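Local coordinates for protein hydrogenase maturation factor (Thermoanaerobacter tengcongensis, PDB 3VTI) that probably carries out the ATP-dependent dehydration that makes nitrile for [NiFe]-hydrogenase maturation, after its S-carbamoylation by HypF, at residues 159-162 with 163-166. Residues are numbered along the deposited sequence; the frame is centred on the assembly and turned at random.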
loop_
_atom_site.group_PDB
_atom_site.type_symbol
_atom_site.label_atom_id
_atom_site.label_comp_id
_atom_site.label_asym_id
_atom_site.label_seq_id
_atom_site.Cartn_x
_atom_site.Cartn_y
_atom_site.Cartn_z
ATOM N N ALA C 159 7.143 14.044 -15.145
ATOM C CA ALA C 159 8.156 12.993 -15.200
ATOM C C ALA C 159 7.578 11.601 -14.943
ATOM O O ALA C 159 7.807 10.685 -15.735
ATOM C CB ALA C 159 9.322 13.293 -14.238
ATOM N N VAL C 160 6.824 11.440 -13.855
ATOM C CA VAL C 160 6.234 10.135 -13.549
ATOM C C VAL C 160 5.126 9.772 -14.543
ATOM O O VAL C 160 5.014 8.620 -14.932
ATOM C CB VAL C 160 5.804 9.957 -12.049
ATOM C CG1 VAL C 160 6.724 10.740 -11.121
ATOM C CG2 VAL C 160 4.351 10.340 -11.817
ATOM N N MET C 161 4.343 10.758 -14.975
ATOM C CA MET C 161 3.386 10.593 -16.079
ATOM C C MET C 161 4.058 9.980 -17.318
ATOM O O MET C 161 3.580 8.993 -17.871
ATOM C CB MET C 161 2.763 11.955 -16.422
ATOM C CG MET C 161 2.010 12.045 -17.747
ATOM S SD MET C 161 0.227 12.272 -17.581
ATOM C CE MET C 161 0.116 13.915 -16.883
ATOM N N SER C 162 5.175 10.575 -17.726
ATOM C CA SER C 162 5.932 10.145 -18.895
ATOM C C SER C 162 6.453 8.713 -18.769
ATOM O O SER C 162 6.370 7.929 -19.713
ATOM C CB SER C 162 7.100 11.102 -19.141
ATOM O OG SER C 162 7.909 10.636 -20.200
ATOM N N ALA C 163 6.994 8.386 -17.600
ATOM C CA ALA C 163 7.509 7.053 -17.342
ATOM C C ALA C 163 6.386 6.029 -17.171
ATOM O O ALA C 163 6.473 4.931 -17.702
ATOM C CB ALA C 163 8.418 7.072 -16.119
ATOM N N ARG C 164 5.336 6.401 -16.442
ATOM C CA ARG C 164 4.231 5.494 -16.105
ATOM C C ARG C 164 3.369 5.148 -17.304
ATOM O O ARG C 164 2.912 4.014 -17.434
ATOM C CB ARG C 164 3.358 6.100 -14.997
ATOM C CG ARG C 164 2.139 5.268 -14.557
ATOM C CD ARG C 164 1.267 6.073 -13.577
ATOM N NE ARG C 164 0.466 7.093 -14.264
ATOM C CZ ARG C 164 0.268 8.338 -13.829
ATOM N NH1 ARG C 164 -0.477 9.177 -14.549
ATOM N NH2 ARG C 164 0.825 8.759 -12.696
ATOM N N GLU C 165 3.146 6.129 -18.174
ATOM C CA GLU C 165 2.279 5.944 -19.329
ATOM C C GLU C 165 3.054 5.792 -20.634
ATOM O O GLU C 165 2.461 5.841 -21.716
ATOM C CB GLU C 165 1.258 7.085 -19.426
ATOM C CG GLU C 165 0.385 7.263 -18.187
ATOM C CD GLU C 165 -0.471 6.039 -17.847
ATOM O OE1 GLU C 165 -0.739 5.199 -18.745
ATOM O OE2 GLU C 165 -0.878 5.922 -16.663
ATOM N N GLU C 166 4.370 5.599 -20.516
ATOM C CA GLU C 166 5.264 5.310 -21.652
ATOM C C GLU C 166 5.221 6.367 -22.753
ATOM O O GLU C 166 5.415 6.067 -23.924
ATOM C CB GLU C 166 4.996 3.910 -22.223
ATOM C CG GLU C 166 5.673 2.803 -21.447
ATOM C CD GLU C 166 4.946 1.478 -21.540
ATOM O OE1 GLU C 166 4.795 0.931 -22.664
ATOM O OE2 GLU C 166 4.537 0.975 -20.470
#
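R164 bends back along the last turn of helix 155-164, toward V160 and M161. Its chain runs out extended from the backbone (chi1 179°), then bends at chi3, which swings the guanidinium back toward V160. M161 CA lies over one face of that group. V160 meets it obliquely, with CG2 4.0 Å from R164 NH2. At its edge the guanidinium takes E165. R164 NE donates a nearly straight hydrogen bond to E165 OE2 at 3.0 Å, part of a salt bridge. The oxygen lies in the guanidinium plane. It is itself met on its anti side, somewhat out of the carboxylate plane. A bend at chi2 (-61°) carries the E165 carboxylate to that position, while E165 CB rests 3.4 Å from M161 O. With an alanine at E165, R164 NE would probably lose its charged mate and the guanidinium would be freer to turn away.

The tight part is the backbone turn and the buried side behind it. Three successive i to i+4 hydrogen bonds close the C-terminal turn of the helix. A163 N bonds to A159 O. R164 N reaches V160 O at 2.7 Å. E165 N bonds to M161 O at 2.9 Å. E165 is the first residue to leave helical backbone angles, and the chain passes into a loop. This helix belongs to the AIR synthase-related C-terminal domain of the HypE family and lies away from the magnesium site. A159, V160 and M161 are buried; A159 packs on I173, and M161 on L167, I242 and an apolar side chain from the chain of another protein in the assembly. S162 OG hydrogen-bonds to L167 O, which ties the helix to the loop that follows it.

The looser side holds R164 and E166, both exposed to solvent. E165 and E166 each pack on a basic side chain of that other protein.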